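MutT related protein (Methanosarcina mazei, PDB 3GRN) probably works as a hydrolase of the Nudix (MutT) family, whose members typically cleave nucleoside diphosphates linked to another group. Local coordinates at residues Leu24-Arg27 / Ser28-Ser31; Ala56-Val59 / Trp60-Gly64; Arg127-Phe130 / Glu131-Arg135; Lys44-Pro47 / Asp48-Leu51. One frame throughout, in Å; residues are numbered along the deposited sequence.

Interaction 1. Residues Leu24-Arg27 / Ser28-Ser31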
loop_
_atom_site.group_PDB
_atom_site.type_symbol
_atom_site.label_atom_id
_atom_site.label_comp_id
_atom_site.label_asym_id
_atom_site.label_seq_id
_atom_site.Cartn_x
_atom_site.Cartn_y
_atom_site.Cartn_z
ATOM N N LEU A 24 -17.133 -5.006 -1.412
ATOM C CA LEU A 24 -16.507 -4.037 -2.317
ATOM C C LEU A 24 -15.919 -2.872 -1.522
ATOM O O LEU A 24 -16.414 -2.534 -0.447
ATOM C CB LEU A 24 -17.482 -3.504 -3.369
ATOM C CG LEU A 24 -18.305 -4.516 -4.147
ATOM C CD1 LEU A 24 -19.102 -3.787 -5.218
ATOM C CD2 LEU A 24 -17.431 -5.567 -4.765
ATOM N N LEU A 25 -14.872 -2.266 -2.062
ATOM C CA LEU A 25 -14.180 -1.167 -1.398
ATOM C C LEU A 25 -14.071 -0.016 -2.379
ATOM O O LEU A 25 -13.799 -0.240 -3.552
ATOM C CB LEU A 25 -12.762 -1.609 -1.052
ATOM C CG LEU A 25 -12.579 -2.922 -0.298
ATOM C CD1 LEU A 25 -11.062 -3.174 -0.118
ATOM C CD2 LEU A 25 -13.261 -2.835 1.027
ATOM N N ARG A 26 -14.256 1.213 -1.903
ATOM C CA ARG A 26 -14.077 2.376 -2.779
ATOM C C ARG A 26 -12.710 2.988 -2.590
ATOM O O ARG A 26 -12.350 3.317 -1.474
ATOM C CB ARG A 26 -15.171 3.415 -2.549
ATOM C CG ARG A 26 -15.088 4.542 -3.566
ATOM C CD ARG A 26 -16.363 5.323 -3.681
ATOM N NE ARG A 26 -16.421 6.424 -2.736
ATOM C CZ ARG A 26 -15.862 7.625 -2.909
ATOM N NH1 ARG A 26 -15.999 8.545 -1.965
ATOM N NH2 ARG A 26 -15.151 7.921 -3.998
ATOM N N ARG A 27 -11.980 3.186 -3.683
ATOM C CA ARG A 27 -10.590 3.614 -3.669
ATOM C C ARG A 27 -10.458 5.089 -3.272
ATOM O O ARG A 27 -11.340 5.881 -3.579
ATOM C CB ARG A 27 -9.963 3.406 -5.042
ATOM C CG ARG A 27 -9.900 1.951 -5.490
ATOM C CD ARG A 27 -9.403 1.798 -6.944
ATOM N NE ARG A 27 -8.018 2.240 -7.137
ATOM C CZ ARG A 27 -6.936 1.513 -6.851
ATOM N NH1 ARG A 27 -7.059 0.292 -6.346
ATOM N NH2 ARG A 27 -5.722 2.013 -7.054
ATOM N N SER A 28 -9.354 5.430 -2.599
ATOM C CA SER A 28 -9.115 6.819 -2.192
ATOM C C SER A 28 -8.812 7.709 -3.399
ATOM O O SER A 28 -8.391 7.213 -4.465
ATOM C CB SER A 28 -7.985 6.917 -1.185
ATOM O OG SER A 28 -6.734 6.687 -1.802
ATOM N N GLU A 29 -9.016 9.013 -3.210
ATOM C CA GLU A 29 -8.863 10.006 -4.286
ATOM C C GLU A 29 -7.403 10.256 -4.688
ATOM O O GLU A 29 -7.127 10.709 -5.802
ATOM C CB GLU A 29 -9.558 11.304 -3.907
ATOM C CG GLU A 29 -11.036 11.139 -3.595
ATOM C CD GLU A 29 -11.862 10.846 -4.824
ATOM O OE1 GLU A 29 -11.437 11.248 -5.939
ATOM O OE2 GLU A 29 -12.942 10.228 -4.662
ATOM N N ASN A 30 -6.482 9.930 -3.785
ATOM C CA ASN A 30 -5.048 10.133 -4.005
ATOM C C ASN A 30 -4.335 8.950 -4.672
ATOM O O ASN A 30 -3.099 8.962 -4.814
ATOM C CB ASN A 30 -4.361 10.474 -2.676
ATOM C CG ASN A 30 -5.222 11.345 -1.777
ATOM O OD1 ASN A 30 -5.588 10.943 -0.672
ATOM N ND2 ASN A 30 -5.561 12.541 -2.253
ATOM N N SER A 31 -5.113 7.935 -5.071
ATOM C CA SER A 31 -4.593 6.776 -5.794
ATOM C C SER A 31 -4.187 7.182 -7.211
ATOM O O SER A 31 -4.910 7.924 -7.909
ATOM C CB SER A 31 -5.638 5.652 -5.869
ATOM O OG SER A 31 -6.248 5.403 -4.608
#
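Arg-26 and Glu-29 meet through the ends of their side chains where strand 22-27 runs out into a loop. Their side chains meet at an oblique angle, with the guanidinium and carboxylate planes 51° apart. NH2 of Arg-26 gives a salt-bridging hydrogen bond of 3.3 Å to OE2 of Glu-29. The oxygen lies at the guanidinium edge, near its plane, and is met nearly in line with its own C-O bond. A bend at chi2 (-71°) lets the Glu-29 carboxylate reach the Arg-26 guanidinium. Arg-26 also pairs with Glu-107 of strand 105-111 and bonds to the carbonyl of Gly-36. Arg-27 takes another course: its NH2 passes 3.8 Å from CB of Ser-31, while its strongest partner is Asp-39. Ser-28 to Ser-31 form a type I beta turn. OG of Ser-31 binds O of Ser-28 at 2.8 Å, from above the carbonyl plane. Replacing Arg-26 with a leucine would probably leave Glu-29 without this charged partner and Glu-107 without its salt bridge. With several acceptors round one guanidinium, the long bond to Glu-29 is likely a secondary tie. It links the partly exposed strand end to an exposed turn residue.

Interaction 2. Residues Ala56-Val59 / Trp60-Gly64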
loop_
_atom_site.group_PDB
_atom_site.type_symbol
_atom_site.label_atom_id
_atom_site.label_comp_id
_atom_site.label_asym_id
_atom_site.label_seq_id
_atom_site.Cartn_x
_atom_site.Cartn_y
_atom_site.Cartn_z
ATOM N N ALA A 56 -3.820 -13.119 0.359
ATOM C CA ALA A 56 -4.030 -13.040 1.820
ATOM C C ALA A 56 -3.414 -11.747 2.407
ATOM O O ALA A 56 -4.041 -11.089 3.231
ATOM C CB ALA A 56 -3.496 -14.280 2.519
ATOM N N ARG A 57 -2.217 -11.391 1.930
ATOM C CA ARG A 57 -1.499 -10.170 2.338
ATOM C C ARG A 57 -2.307 -8.934 1.986
ATOM O O ARG A 57 -2.521 -8.074 2.828
ATOM C CB ARG A 57 -0.136 -10.109 1.643
ATOM C CG ARG A 57 0.636 -8.822 1.930
ATOM C CD ARG A 57 1.918 -8.707 1.102
ATOM N NE ARG A 57 1.726 -8.894 -0.345
ATOM C CZ ARG A 57 1.323 -7.974 -1.208
ATOM N NH1 ARG A 57 0.995 -6.739 -0.826
ATOM N NH2 ARG A 57 1.223 -8.309 -2.493
ATOM N N GLU A 58 -2.779 -8.858 0.739
ATOM C CA GLU A 58 -3.593 -7.714 0.291
ATOM C C GLU A 58 -4.913 -7.579 1.047
ATOM O O GLU A 58 -5.311 -6.475 1.418
ATOM C CB GLU A 58 -3.831 -7.816 -1.210
ATOM C CG GLU A 58 -2.533 -7.579 -1.987
ATOM C CD GLU A 58 -2.127 -6.112 -2.151
ATOM O OE1 GLU A 58 -2.859 -5.204 -1.713
ATOM O OE2 GLU A 58 -1.048 -5.872 -2.749
ATOM N N VAL A 59 -5.585 -8.692 1.268
ATOM C CA VAL A 59 -6.844 -8.680 2.001
ATOM C C VAL A 59 -6.624 -8.216 3.444
ATOM O O VAL A 59 -7.352 -7.339 3.902
ATOM C CB VAL A 59 -7.534 -10.024 1.936
ATOM C CG1 VAL A 59 -8.659 -10.100 2.955
ATOM C CG2 VAL A 59 -8.070 -10.208 0.524
ATOM N N TRP A 60 -5.596 -8.750 4.111
ATOM C CA TRP A 60 -5.304 -8.305 5.487
ATOM C C TRP A 60 -5.008 -6.811 5.564
ATOM O O TRP A 60 -5.614 -6.106 6.376
ATOM C CB TRP A 60 -4.218 -9.084 6.215
ATOM C CG TRP A 60 -4.340 -8.728 7.709
ATOM C CD1 TRP A 60 -5.301 -9.189 8.594
ATOM C CD2 TRP A 60 -3.570 -7.766 8.433
ATOM N NE1 TRP A 60 -5.135 -8.595 9.829
ATOM C CE2 TRP A 60 -4.084 -7.723 9.758
ATOM C CE3 TRP A 60 -2.484 -6.945 8.104
ATOM C CZ2 TRP A 60 -3.538 -6.907 10.747
ATOM C CZ3 TRP A 60 -1.954 -6.125 9.097
ATOM C CH2 TRP A 60 -2.478 -6.117 10.397
ATOM N N GLU A 61 -4.144 -6.310 4.674
ATOM C CA GLU A 61 -3.731 -4.910 4.750
ATOM C C GLU A 61 -4.851 -3.950 4.406
ATOM O O GLU A 61 -4.905 -2.859 4.949
ATOM C CB GLU A 61 -2.516 -4.644 3.863
ATOM C CG GLU A 61 -1.295 -5.396 4.328
ATOM C CD GLU A 61 -0.023 -4.960 3.624
ATOM O OE1 GLU A 61 -0.102 -4.117 2.686
ATOM O OE2 GLU A 61 1.047 -5.480 4.017
ATOM N N GLU A 62 -5.785 -4.384 3.543
ATOM C CA GLU A 62 -6.845 -3.484 3.097
ATOM C C GLU A 62 -8.088 -3.493 3.972
ATOM O O GLU A 62 -8.865 -2.534 3.966
ATOM C CB GLU A 62 -7.240 -3.819 1.669
ATOM C CG GLU A 62 -6.072 -3.563 0.710
ATOM C CD GLU A 62 -6.378 -3.871 -0.713
ATOM O OE1 GLU A 62 -7.422 -4.486 -0.988
ATOM O OE2 GLU A 62 -5.545 -3.492 -1.557
ATOM N N THR A 63 -8.310 -4.617 4.660
ATOM C CA THR A 63 -9.593 -4.831 5.347
ATOM C C THR A 63 -9.474 -5.357 6.783
ATOM O O THR A 63 -10.468 -5.373 7.501
ATOM C CB THR A 63 -10.496 -5.852 4.604
ATOM O OG1 THR A 63 -9.968 -7.167 4.779
ATOM C CG2 THR A 63 -10.685 -5.529 3.076
ATOM N N GLY A 64 -8.299 -5.823 7.198
ATOM C CA GLY A 64 -8.167 -6.411 8.553
ATOM C C GLY A 64 -8.575 -7.885 8.614
ATOM O O GLY A 64 -8.457 -8.528 9.668
HETATM O O HOH W 1 1.717 -4.459 0.923
#
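The carboxylates of Glu-58 and Glu-62 stand one helical turn apart, their planes 70° from each other. OE1 of Glu-58 and OE2 of Glu-62 are 3.2 Å apart, two acceptors with like charge. The second oxygen of each has a partner of its own: OE1 of Glu-62 takes the backbone N-H of Gly-42, and OE2 of Glu-58 binds a glycerol, probably from the crystallisation liquor. That same OE2 also receives a weak salt-bridging bond of 2.9 Å from NH1 of Arg-57. The guanidinium of Arg-57 and the carboxylate of Glu-61 are turned 77° apart and do not bond directly. Water 1 stands between them, 2.6 Å from OE1 of Glu-61, with a weak bond to NH1 of Arg-57. Stronger partners lie further out: Glu-49 for Arg-57, and Ala-35 of the second subunit for Glu-61.

The carbonyl plane of Val-59 is used on both faces. N of Thr-63 reaches O of Val-59 at 3.0 Å from one face, and OG1 of Thr-63 reaches it at 2.8 Å from the other. The torsion chi1 of 73° sets OG1 between the backbone N and the carbonyl carbon of Thr-63, turned back to that oxygen. Gly-64, with positive phi, then leaves the helix.

Family and geometry agree that this is the Arg-Glu-x-x-Glu-Glu part of the Nudix box. In well-studied relatives its glutamates hold divalent metal ions. The close approach of the Glu-58 and Glu-62 carboxylates, with that of Glu-61 near by, is consistent with such an acidic site.

Interaction 3. Residues Arg127-Phe130 / Glu131-Arg135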
loop_
_atom_site.group_PDB
_atom_site.type_symbol
_atom_site.label_atom_id
_atom_site.label_comp_id
_atom_site.label_asym_id
_atom_site.label_seq_id
_atom_site.Cartn_x
_atom_site.Cartn_y
_atom_site.Cartn_z
ATOM N N ARG A 127 -17.651 -5.818 -13.606
ATOM C CA ARG A 127 -19.031 -6.123 -14.005
ATOM C C ARG A 127 -19.053 -7.397 -14.860
ATOM O O ARG A 127 -19.776 -8.335 -14.552
ATOM C CB ARG A 127 -19.626 -4.931 -14.779
ATOM C CG ARG A 127 -21.135 -4.934 -14.909
ATOM C CD ARG A 127 -21.631 -3.712 -15.696
ATOM N NE ARG A 127 -21.255 -2.449 -15.053
ATOM C CZ ARG A 127 -20.504 -1.504 -15.618
ATOM N NH1 ARG A 127 -20.222 -0.399 -14.944
ATOM N NH2 ARG A 127 -20.049 -1.649 -16.857
ATOM N N ASP A 128 -18.244 -7.404 -15.919
ATOM C CA ASP A 128 -18.070 -8.559 -16.802
ATOM C C ASP A 128 -17.662 -9.812 -16.020
ATOM O O ASP A 128 -18.211 -10.898 -16.230
ATOM C CB ASP A 128 -17.015 -8.229 -17.859
ATOM C CG ASP A 128 -16.948 -9.253 -18.972
ATOM O OD1 ASP A 128 -17.960 -9.434 -19.687
ATOM O OD2 ASP A 128 -15.868 -9.857 -19.149
ATOM N N PHE A 129 -16.694 -9.658 -15.112
ATOM C CA PHE A 129 -16.241 -10.793 -14.305
ATOM C C PHE A 129 -17.402 -11.426 -13.558
ATOM O O PHE A 129 -17.547 -12.646 -13.563
ATOM C CB PHE A 129 -15.147 -10.423 -13.290
ATOM C CG PHE A 129 -14.878 -11.531 -12.291
ATOM C CD1 PHE A 129 -14.037 -12.585 -12.628
ATOM C CD2 PHE A 129 -15.525 -11.557 -11.043
ATOM C CE1 PHE A 129 -13.820 -13.636 -11.750
ATOM C CE2 PHE A 129 -15.314 -12.595 -10.155
ATOM C CZ PHE A 129 -14.457 -13.642 -10.509
ATOM N N PHE A 130 -18.192 -10.589 -12.881
ATOM C CA PHE A 130 -19.321 -11.080 -12.084
ATOM C C PHE A 130 -20.405 -11.708 -12.949
ATOM O O PHE A 130 -21.036 -12.665 -12.534
ATOM C CB PHE A 130 -19.900 -9.988 -11.214
ATOM C CG PHE A 130 -19.154 -9.782 -9.929
ATOM C CD1 PHE A 130 -19.354 -10.644 -8.854
ATOM C CD2 PHE A 130 -18.251 -8.723 -9.789
ATOM C CE1 PHE A 130 -18.684 -10.448 -7.650
ATOM C CE2 PHE A 130 -17.581 -8.518 -8.586
ATOM C CZ PHE A 130 -17.797 -9.390 -7.518
ATOM N N GLU A 131 -20.586 -11.193 -14.158
ATOM C CA GLU A 131 -21.539 -11.783 -15.099
ATOM C C GLU A 131 -21.092 -13.187 -15.516
ATOM O O GLU A 131 -21.899 -14.108 -15.582
ATOM C CB GLU A 131 -21.721 -10.881 -16.322
ATOM C CG GLU A 131 -23.183 -10.686 -16.747
ATOM C CD GLU A 131 -23.955 -11.994 -16.885
ATOM O OE1 GLU A 131 -23.591 -12.818 -17.752
ATOM O OE2 GLU A 131 -24.927 -12.197 -16.122
ATOM N N ARG A 132 -19.792 -13.343 -15.753
ATOM C CA ARG A 132 -19.180 -14.617 -16.097
ATOM C C ARG A 132 -19.173 -15.585 -14.900
ATOM O O ARG A 132 -19.532 -16.751 -15.045
ATOM C CB ARG A 132 -17.759 -14.341 -16.635
ATOM C CG ARG A 132 -16.883 -15.532 -16.926
ATOM C CD ARG A 132 -15.606 -15.098 -17.692
ATOM N NE ARG A 132 -14.731 -14.171 -16.949
ATOM C CZ ARG A 132 -14.597 -12.872 -17.220
ATOM N NH1 ARG A 132 -15.286 -12.325 -18.213
ATOM N NH2 ARG A 132 -13.781 -12.109 -16.502
ATOM N N PHE A 133 -18.783 -15.096 -13.717
ATOM C CA PHE A 133 -18.795 -15.892 -12.483
ATOM C C PHE A 133 -20.187 -16.477 -12.191
ATOM O O PHE A 133 -20.309 -17.649 -11.836
ATOM C CB PHE A 133 -18.330 -15.027 -11.313
ATOM C CG PHE A 133 -18.248 -15.751 -10.003
ATOM C CD1 PHE A 133 -17.212 -16.651 -9.751
ATOM C CD2 PHE A 133 -19.201 -15.518 -9.006
ATOM C CE1 PHE A 133 -17.125 -17.311 -8.526
ATOM C CE2 PHE A 133 -19.118 -16.165 -7.778
ATOM C CZ PHE A 133 -18.085 -17.069 -7.542
ATOM N N ASP A 134 -21.211 -15.641 -12.351
ATOM C CA ASP A 134 -22.615 -16.016 -12.125
ATOM C C ASP A 134 -23.045 -17.174 -13.034
ATOM O O ASP A 134 -23.684 -18.130 -12.577
ATOM C CB ASP A 134 -23.519 -14.797 -12.347
ATOM C CG ASP A 134 -25.007 -15.093 -12.104
ATOM O OD1 ASP A 134 -25.349 -15.822 -11.146
ATOM O OD2 ASP A 134 -25.839 -14.559 -12.869
ATOM N N ARG A 135 -22.675 -17.092 -14.309
ATOM C CA ARG A 135 -23.035 -18.136 -15.265
ATOM C C ARG A 135 -22.232 -19.432 -15.067
ATOM O O ARG A 135 -22.736 -20.519 -15.341
ATOM C CB ARG A 135 -22.993 -17.614 -16.713
ATOM C CG ARG A 135 -21.690 -17.823 -17.475
ATOM C CD ARG A 135 -21.857 -17.474 -18.948
ATOM N NE ARG A 135 -21.778 -16.033 -19.184
ATOM C CZ ARG A 135 -20.683 -15.401 -19.598
ATOM N NH1 ARG A 135 -19.567 -16.082 -19.840
ATOM N NH2 ARG A 135 -20.706 -14.088 -19.780
HETATM O O HOH W 2 -13.723 -9.027 -17.274
#
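Helix 124-137 is the C-terminal helix of this Nudix fold, and its successive turns meet here through Phe-129, Phe-133, Asp-128 and Arg-132. Phe-129 and Phe-133 lie side by side and point the same way. Their ring planes are only 19° apart, but the centroids are 5.8 Å from each other, so the rings barely overlap. Instead CB of Phe-133 sits over one face of the Phe-129 ring, 4.0 Å from CE2. Both residues have CG anti to the backbone N (chi1 169° and -178°), which sends the rings out in the same direction.

Arg-132 passes Phe-129 at about a right angle. Its NH2 lies at the ring edge, 3.9 Å from CD1 of Phe-129, while CA of Phe-129 lies against a guanidinium face. NH1 of Arg-132 makes a 2.7 Å salt bridge to OD2 of Asp-128, in one of the two deposited conformers of that aspartate. The nitrogen comes from above the carboxylate plane, but the oxygen is in the guanidinium plane. In this conformer water 2 joins the same oxygen to NH2 of Arg-132, which also binds the carbonyl of Gln-75. The backbone keeps regular helical bonds, such as Phe-133 N to Phe-129 O at 2.7 Å.

The phenylalanines face the sheet: Phe-129 and Phe-133 touch Leu-14 and Ala-73, and Phe-130 meets Phe-22 edge-to-face. An amphipathic helix packed on a mixed sheet in this way is typical of the alpha-beta-alpha sandwich of Nudix domains.

Interaction 4. Residues Lys44-Pro47 / Asp48-Leu51; sequences KVNP and DESL
Asp-48 follows Pro-47 at the crown of a type II beta turn that runs from Asn-46 to Glu-49. Its positive phi (72°) suits the third position of such a turn. Its OD2 comes back to 3.9 Å from CB of Pro-47.

Glu-49 closes the turn twice. Its backbone N binds O of Asn-46 at 3.2 Å, from above the carbonyl plane. Its side chain, extended beyond CG, crosses that of Asn-46 obliquely, with carboxylate and amide planes almost parallel. OE2 accepts the N-H of Asn-46 at 2.9 Å in a nearly straight bond of 176°, on its anti side but well out of the carboxylate plane. CG1 of Val-45 touches the same OE2 at 3.6 Å. The other oxygen, OE1, pairs with Arg-57 of the following helix. With an alanine in place of Glu-49, the N-H of Asn-46 would probably lose its acceptor and Arg-57 its strongest ionic partner.

Ser-50 is the N-cap residue. Its side chain caps a backbone N of the helix, and its own N-H is taken by Glu-53, as in a capping box. Leu-51 then begins helix 51-63. Its CD2 meets CG2 of Val-45 at 3.8 Å, the two side chains crossing at about a right angle.

Asn-46 also reaches Glu-29 of the second subunit. The tight turn leading from a strand into a capped helix is typical of the Nudix box, the loop-helix-loop signature of the family.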
loop_
_atom_site.group_PDB
_atom_site.type_symbol
_atom_site.label_atom_id
_atom_site.label_comp_id
_atom_site.label_asym_id
_atom_site.label_seq_id
_atom_site.Cartn_x
_atom_site.Cartn_y
_atom_site.Cartn_z
ATOM N N LYS A 44 -1.519 -5.649 -6.447
ATOM C CA LYS A 44 -0.368 -6.194 -7.179
ATOM C C LYS A 44 0.397 -7.261 -6.393
ATOM O O LYS A 44 0.614 -7.131 -5.173
ATOM C CB LYS A 44 0.594 -5.075 -7.600
ATOM C CG LYS A 44 -0.045 -3.873 -8.262
ATOM C CD LYS A 44 1.028 -2.824 -8.579
ATOM C CE LYS A 44 0.458 -1.589 -9.254
ATOM N NZ LYS A 44 0.194 -0.469 -8.312
ATOM N N VAL A 45 0.808 -8.328 -7.094
ATOM C CA VAL A 45 1.593 -9.409 -6.467
ATOM C C VAL A 45 3.055 -8.938 -6.397
ATOM O O VAL A 45 3.551 -8.342 -7.350
ATOM C CB VAL A 45 1.478 -10.768 -7.236
ATOM C CG1 VAL A 45 2.364 -11.824 -6.582
ATOM C CG2 VAL A 45 0.058 -11.276 -7.198
ATOM N N ASN A 46 3.727 -9.187 -5.266
ATOM C CA ASN A 46 5.084 -8.662 -5.038
ATOM C C ASN A 46 6.118 -9.521 -5.736
ATOM O O ASN A 46 5.824 -10.684 -6.069
ATOM C CB ASN A 46 5.424 -8.589 -3.536
ATOM C CG ASN A 46 4.828 -7.385 -2.840
ATOM O OD1 ASN A 46 4.478 -6.374 -3.460
ATOM N ND2 ASN A 46 4.686 -7.494 -1.525
ATOM N N PRO A 47 7.337 -8.955 -5.970
ATOM C CA PRO A 47 8.442 -9.803 -6.429
ATOM C C PRO A 47 8.643 -11.006 -5.495
ATOM O O PRO A 47 8.662 -10.849 -4.254
ATOM C CB PRO A 47 9.657 -8.871 -6.364
ATOM C CG PRO A 47 9.101 -7.498 -6.498
ATOM C CD PRO A 47 7.742 -7.536 -5.849
ATOM N N ASP A 48 8.748 -12.193 -6.106
ATOM C CA ASP A 48 9.037 -13.477 -5.425
ATOM C C ASP A 48 7.895 -14.054 -4.580
ATOM O O ASP A 48 8.091 -15.018 -3.841
ATOM C CB ASP A 48 10.347 -13.414 -4.613
ATOM C CG ASP A 48 11.520 -12.889 -5.429
ATOM O OD1 ASP A 48 11.955 -13.590 -6.369
ATOM O OD2 ASP A 48 12.010 -11.777 -5.128
ATOM N N GLU A 49 6.692 -13.493 -4.718
ATOM C CA GLU A 49 5.561 -13.903 -3.904
ATOM C C GLU A 49 4.628 -14.877 -4.650
ATOM O O GLU A 49 4.370 -14.679 -5.836
ATOM C CB GLU A 49 4.778 -12.643 -3.535
ATOM C CG GLU A 49 3.572 -12.865 -2.670
ATOM C CD GLU A 49 2.944 -11.564 -2.256
ATOM O OE1 GLU A 49 2.779 -11.361 -1.034
ATOM O OE2 GLU A 49 2.596 -10.756 -3.156
ATOM N N SER A 50 4.095 -15.876 -3.958
ATOM C CA SER A 50 3.061 -16.746 -4.565
ATOM C C SER A 50 1.695 -16.038 -4.665
ATOM O O SER A 50 1.435 -15.094 -3.911
ATOM C CB SER A 50 2.907 -18.046 -3.788
ATOM O OG SER A 50 2.142 -17.856 -2.608
ATOM N N LEU A 51 0.813 -16.479 -5.565
ATOM C CA LEU A 51 -0.479 -15.760 -5.720
ATOM C C LEU A 51 -1.314 -15.811 -4.423
ATOM O O LEU A 51 -1.849 -14.781 -3.980
ATOM C CB LEU A 51 -1.323 -16.326 -6.880
ATOM C CG LEU A 51 -0.697 -16.255 -8.261
ATOM C CD1 LEU A 51 -1.707 -16.788 -9.277
ATOM C CD2 LEU A 51 -0.235 -14.833 -8.606
#

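Interactions 2 and 4 belong to one Nudix box, with centres 14 Å apart. NE of Arg-57 and OE1 of Glu-49 form a 2.8 Å salt bridge that joins the helix to the turn before it. Interaction 1 reaches interaction 2 by packing: CD1 of Leu-25 lies 4.0 Å from OE1 of Glu-62. A glycerol, probably from the crystallisation liquor, lies about 3 Å from the side chain of Glu-58 and may mark a pocket near the probable metal site. Interactions 1 and 4 do not touch within one chain (nearest atoms about 7 Å), but they meet across the dimer. Interaction 3 stands apart, its centre 24 Å from that of interaction 2, on the opposite side of the chain's centre.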